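Long-range contacts in phage-like element PBSX protein XepA (Bacillus subtilis, PDB 6IA5), which is of unknown function, does not seem to be involved in host cell lysis, and forms a pentamer: residues S212-F216 against A239-G244; I228-T233 against E247-F251. One frame throughout, in Å; residues are numbered along the deposited sequence. Where two conformers were deposited one is given.

Contact 1. Residues S212-F216 against A239-G244; sequences SEVKF and ASSTLG
Ser240 O is gripped twice: by the backbone N of Phe216 at 3.0 Å, which comes in tilted 34° from the carbonyl plane, and by a water that also joins Phe216 O and Lys215 NZ. Further along, Val214 and Thr242 form an antiparallel hydrogen-bonded pair, with Val214 N to Thr242 O at 2.9 Å and Thr242 N to Val214 O at 2.8 Å. Phe216 points at the partner strand, and with CG anti to the carbonyl carbon (chi1 -48°) its ring lies against Ser240-Thr242. Ser241 CA stands over one face, 3.9 Å from its centroid, a CH-pi contact; Ala239 O lies at the edge. Thr242 divides its branches: CG2 lies 4.0 Å from Phe216 CZ, and OG1 accepts Gly244 N in an ST turn and is hydrogen-bonded to Glu247 OE2. On the Glu213 side, Leu243 CD1 lies against the glutamate chain from CB to OE2, and a water bridges Glu213 OE2 to Ser241 OG. Strand 211-219 carries the short strand 241-242 on one edge. Its other edge pairs with strand 258-267 through Glu213 and Lys215. Past Ser240, Phe216 is backbone-bonded to Ile228 of strand 225-232; Val214 packs on Leu271 of strand 271-278.

Contact 2. Residues I228-T233 against E247-F251; sequences IRGVKT and EAWAF
Val231 and Ala250 exchange two backbone hydrogen bonds as an antiparallel hydrogen-bonded pair. Val231 N meets a lone pair of Ala250 O in the carbonyl plane at 2.9 Å, whereas Ala250 N approaches Val231 O from above the carbonyl plane of Val231, 38° out of it. A third bond, Thr233 N to Ala248 O at 3.0 Å, continues the ladder, and a water joins Thr233 OG1 to Ala248 N. Contacts with the aromatic rings supply the second kind of interaction. Lys232 CB stands over the six-membered ring of Trp249, 3.7 Å from its centroid and 6° off the normal, and the chain, turned about CB-CG (chi2 147°), keeps CD beside the indole, 3.6 Å from Trp249 CZ2. Gly230, without a side chain, lets the Phe251 ring close over its CA, 3.9 Å from the ring centroid. Ile228 CD1 meets Phe251 CD2 at 3.7 Å, approaching that ring obliquely. Polar side-chain ends come third. Trp249 NE1 donates to Glu247 OE2 at 2.8 Å, in the plane of the indole but from above the carboxylate plane, which helps to fix the indole's rotation; the same OE2 is also hydrogen-bonded to Thr242 OG1. Lys232 NZ stays beyond salt-bridge range of Glu247 OE1 and forms salt bridges with Asp234 and Asp235 instead. Strand 247-252 lies between strand 225-232 and strand 200-207, to which Glu247, Trp249 and Phe251 are hydrogen-bonded. At the far end Thr233 OG1 bonds Pro227 O of a second subunit, placing this part of the sheet at a subunit interface.

Both contacts belong to one antiparallel sheet in the C-terminal part of the chain, and their centres are about 10 Å apart. Strands 211-219 and 225-232 are sheet neighbours, and the segments of the two contacts alternate along the chain. The aromatic residues unite them: Phe216 meets Phe251 edge-to-face and Trp249 with planes at about 55°. Ala239 O also probably accepts Gly230 N. Each is only partly buried. Contact 1 is the more watery, with several bridging solvent molecules, whereas contact 2 has more buried residues, relies on CH-pi contacts with two rings, and reaches other subunits of the pentamer through Arg229, Thr233 and Ala248.

Contact 1. Residues S212-F216 against A239-G244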
loop_
_atom_site.group_PDB
_atom_site.type_symbol
_atom_site.label_atom_id
_atom_site.label_comp_id
_atom_site.label_asym_id
_atom_site.label_seq_id
_atom_site.Cartn_x
_atom_site.Cartn_y
_atom_site.Cartn_z
ATOM N N SER E 212 -14.415 -39.886 37.326
ATOM C CA SER E 212 -13.320 -39.520 36.441
ATOM C C SER E 212 -12.405 -38.537 37.162
ATOM O O SER E 212 -12.837 -37.808 38.062
ATOM C CB SER E 212 -13.781 -38.965 35.118
ATOM O OG SER E 212 -14.624 -37.842 35.318
ATOM N N GLU E 213 -11.126 -38.571 36.787
ATOM C CA GLU E 213 -10.181 -37.570 37.242
ATOM C C GLU E 213 -9.391 -37.045 36.043
ATOM O O GLU E 213 -8.796 -37.823 35.292
ATOM C CB GLU E 213 -9.262 -38.139 38.320
ATOM C CG GLU E 213 -8.264 -37.091 38.815
ATOM C CD GLU E 213 -7.571 -37.440 40.122
ATOM O OE1 GLU E 213 -7.194 -38.619 40.248
ATOM O OE2 GLU E 213 -7.428 -36.546 41.019
ATOM N N VAL E 214 -9.396 -35.713 35.894
ATOM C CA VAL E 214 -8.617 -35.045 34.862
ATOM C C VAL E 214 -7.508 -34.249 35.536
ATOM O O VAL E 214 -7.771 -33.496 36.465
ATOM C CB VAL E 214 -9.493 -34.138 33.987
ATOM C CG1 VAL E 214 -8.680 -33.456 32.885
ATOM C CG2 VAL E 214 -10.676 -34.903 33.412
ATOM N N LYS E 215 -6.276 -34.417 35.038
ATOM C CA LYS E 215 -5.124 -33.701 35.549
ATOM C C LYS E 215 -4.650 -32.737 34.473
ATOM O O LYS E 215 -4.583 -33.115 33.305
ATOM C CB LYS E 215 -4.025 -34.693 35.931
ATOM C CG LYS E 215 -2.858 -34.122 36.725
ATOM C CD LYS E 215 -2.004 -35.201 37.370
ATOM C CE LYS E 215 -1.142 -34.738 38.535
ATOM N NZ LYS E 215 -0.679 -33.336 38.401
ATOM N N PHE E 216 -4.333 -31.498 34.883
ATOM C CA PHE E 216 -4.005 -30.423 33.957
ATOM C C PHE E 216 -2.487 -30.317 33.804
ATOM O O PHE E 216 -1.770 -30.170 34.796
ATOM C CB PHE E 216 -4.560 -29.092 34.477
ATOM C CG PHE E 216 -6.002 -29.110 34.935
ATOM C CD1 PHE E 216 -6.949 -29.919 34.313
ATOM C CD2 PHE E 216 -6.426 -28.282 35.972
ATOM C CE1 PHE E 216 -8.283 -29.899 34.718
ATOM C CE2 PHE E 216 -7.756 -28.266 36.376
ATOM C CZ PHE E 216 -8.679 -29.075 35.743
ATOM N N ALA E 239 -7.305 -25.105 40.819
ATOM C CA ALA E 239 -6.800 -26.449 41.062
ATOM C C ALA E 239 -5.979 -26.900 39.858
ATOM O O ALA E 239 -6.084 -26.302 38.784
ATOM C CB ALA E 239 -7.938 -27.410 41.351
ATOM N N SER E 240 -5.186 -27.967 40.065
ATOM C CA SER E 240 -4.400 -28.541 38.978
ATOM C C SER E 240 -5.002 -29.872 38.526
ATOM O O SER E 240 -4.408 -30.580 37.711
ATOM C CB SER E 240 -2.954 -28.685 39.377
ATOM O OG SER E 240 -2.877 -29.471 40.568
ATOM N N SER E 241 -6.210 -30.178 39.009
ATOM C CA SER E 241 -6.939 -31.342 38.530
ATOM C C SER E 241 -8.393 -31.246 38.987
ATOM O O SER E 241 -8.736 -30.360 39.773
ATOM C CB SER E 241 -6.302 -32.629 39.013
ATOM O OG SER E 241 -6.489 -32.750 40.402
ATOM N N THR E 242 -9.236 -32.145 38.461
ATOM C CA THR E 242 -10.632 -32.173 38.862
ATOM C C THR E 242 -11.172 -33.602 38.876
ATOM O O THR E 242 -10.794 -34.417 38.036
ATOM C CB THR E 242 -11.498 -31.274 37.969
ATOM O OG1 THR E 242 -12.803 -31.257 38.546
ATOM C CG2 THR E 242 -11.581 -31.709 36.526
ATOM N N LEU E 243 -12.085 -33.849 39.819
ATOM C CA LEU E 243 -12.864 -35.072 39.927
ATOM C C LEU E 243 -14.272 -34.803 39.391
ATOM O O LEU E 243 -15.104 -35.701 39.417
ATOM C CB LEU E 243 -12.956 -35.452 41.417
ATOM C CG LEU E 243 -12.050 -36.524 42.037
ATOM C CD1 LEU E 243 -10.796 -36.787 41.265
ATOM C CD2 LEU E 243 -11.743 -36.192 43.475
ATOM N N GLY E 244 -14.538 -33.567 38.941
ATOM C CA GLY E 244 -15.876 -33.160 38.530
ATOM C C GLY E 244 -16.074 -33.208 37.013
ATOM O O GLY E 244 -15.141 -33.519 36.261
HETATM O O HOH W 1 -15.050 -38.617 39.861
HETATM O O HOH W 2 -13.250 -35.456 35.978
HETATM O O HOH W 3 -8.630 -33.968 41.796
HETATM O O HOH W 4 -1.756 -30.963 37.338
#

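Contact 2. Residues I228-T233 against E247-F251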
loop_
_atom_site.group_PDB
_atom_site.type_symbol
_atom_site.label_atom_id
_atom_site.label_comp_id
_atom_site.label_asym_id
_atom_site.label_seq_id
_atom_site.Cartn_x
_atom_site.Cartn_y
_atom_site.Cartn_z
ATOM N N ILE E 228 -0.251 -27.582 35.829
ATOM C CA ILE E 228 -0.729 -26.206 35.728
ATOM C C ILE E 228 -2.055 -26.090 36.474
ATOM O O ILE E 228 -2.718 -27.096 36.725
ATOM C CB ILE E 228 -0.857 -25.789 34.248
ATOM C CG1 ILE E 228 -1.870 -26.672 33.508
ATOM C CG2 ILE E 228 0.520 -25.863 33.594
ATOM C CD1 ILE E 228 -2.176 -26.241 32.108
ATOM N N ARG E 229 -2.420 -24.851 36.827
ATOM C CA ARG E 229 -3.610 -24.583 37.617
ATOM C C ARG E 229 -4.631 -23.881 36.729
ATOM O O ARG E 229 -4.277 -23.007 35.932
ATOM C CB ARG E 229 -3.261 -23.743 38.853
ATOM C CG ARG E 229 -2.714 -22.355 38.532
ATOM C CD ARG E 229 -2.245 -21.578 39.741
ATOM N NE ARG E 229 -2.120 -20.185 39.375
ATOM C CZ ARG E 229 -1.038 -19.672 38.819
ATOM N NH1 ARG E 229 -0.087 -20.479 38.383
ATOM N NH2 ARG E 229 -0.909 -18.366 38.704
ATOM N N GLY E 230 -5.897 -24.280 36.867
ATOM C CA GLY E 230 -6.985 -23.619 36.170
ATOM C C GLY E 230 -7.954 -23.013 37.188
ATOM O O GLY E 230 -7.886 -23.344 38.376
ATOM N N VAL E 231 -8.845 -22.143 36.702
ATOM C CA VAL E 231 -9.849 -21.518 37.540
ATOM C C VAL E 231 -11.230 -21.920 37.025
ATOM O O VAL E 231 -11.571 -21.632 35.874
ATOM C CB VAL E 231 -9.665 -19.983 37.548
ATOM C CG1 VAL E 231 -10.743 -19.303 38.394
ATOM C CG2 VAL E 231 -8.296 -19.599 38.107
ATOM N N LYS E 232 -12.022 -22.578 37.879
ATOM C CA LYS E 232 -13.341 -23.069 37.497
ATOM C C LYS E 232 -14.315 -21.896 37.369
ATOM O O LYS E 232 -14.308 -21.001 38.209
ATOM C CB LYS E 232 -13.823 -24.101 38.526
ATOM C CG LYS E 232 -15.120 -24.803 38.166
ATOM C CD LYS E 232 -15.194 -26.208 38.653
ATOM C CE LYS E 232 -15.415 -26.370 40.129
ATOM N NZ LYS E 232 -16.784 -25.941 40.475
ATOM N N THR E 233 -15.168 -21.903 36.319
ATOM C CA THR E 233 -15.966 -20.715 36.032
ATOM C C THR E 233 -17.041 -20.476 37.104
ATOM O O THR E 233 -17.365 -19.338 37.398
ATOM C CB THR E 233 -16.568 -20.719 34.619
ATOM O OG1 THR E 233 -17.593 -21.713 34.582
ATOM C CG2 THR E 233 -15.554 -20.935 33.509
ATOM N N GLU E 247 -18.331 -28.871 33.877
ATOM C CA GLU E 247 -17.639 -27.710 34.403
ATOM C C GLU E 247 -16.614 -27.241 33.375
ATOM O O GLU E 247 -16.263 -27.982 32.462
ATOM C CB GLU E 247 -17.041 -28.012 35.776
ATOM C CG GLU E 247 -16.081 -29.165 35.764
ATOM C CD GLU E 247 -15.482 -29.626 37.088
ATOM O OE1 GLU E 247 -16.142 -29.527 38.146
ATOM O OE2 GLU E 247 -14.345 -30.093 37.054
ATOM N N ALA E 248 -16.173 -25.990 33.524
ATOM C CA ALA E 248 -15.190 -25.418 32.624
ATOM C C ALA E 248 -14.104 -24.736 33.456
ATOM O O ALA E 248 -14.398 -24.115 34.475
ATOM C CB ALA E 248 -15.846 -24.445 31.675
ATOM N N TRP E 249 -12.870 -24.822 32.960
ATOM C CA TRP E 249 -11.680 -24.362 33.653
ATOM C C TRP E 249 -10.927 -23.414 32.729
ATOM O O TRP E 249 -10.698 -23.756 31.573
ATOM C CB TRP E 249 -10.817 -25.567 34.023
ATOM C CG TRP E 249 -11.432 -26.465 35.056
ATOM C CD1 TRP E 249 -12.308 -27.505 34.860
ATOM C CD2 TRP E 249 -11.193 -26.393 36.475
ATOM N NE1 TRP E 249 -12.624 -28.083 36.065
ATOM C CE2 TRP E 249 -11.954 -27.426 37.072
ATOM C CE3 TRP E 249 -10.403 -25.567 37.288
ATOM C CZ2 TRP E 249 -11.931 -27.654 38.448
ATOM C CZ3 TRP E 249 -10.393 -25.787 38.646
ATOM C CH2 TRP E 249 -11.148 -26.823 39.217
ATOM N N ALA E 250 -10.533 -22.250 33.265
ATOM C CA ALA E 250 -9.812 -21.229 32.528
ATOM C C ALA E 250 -8.329 -21.299 32.878
ATOM O O ALA E 250 -7.983 -21.358 34.056
ATOM C CB ALA E 250 -10.396 -19.863 32.831
ATOM N N PHE E 251 -7.463 -21.263 31.847
ATOM C CA PHE E 251 -6.020 -21.348 32.052
ATOM C C PHE E 251 -5.313 -20.205 31.334
ATOM O O PHE E 251 -5.686 -19.825 30.224
ATOM C CB PHE E 251 -5.449 -22.636 31.449
ATOM C CG PHE E 251 -6.013 -23.902 32.035
ATOM C CD1 PHE E 251 -7.208 -24.436 31.576
ATOM C CD2 PHE E 251 -5.347 -24.546 33.071
ATOM C CE1 PHE E 251 -7.722 -25.602 32.129
ATOM C CE2 PHE E 251 -5.866 -25.703 33.632
ATOM C CZ PHE E 251 -7.043 -26.230 33.154
HETATM O O HOH W 5 -17.656 -24.388 35.706
#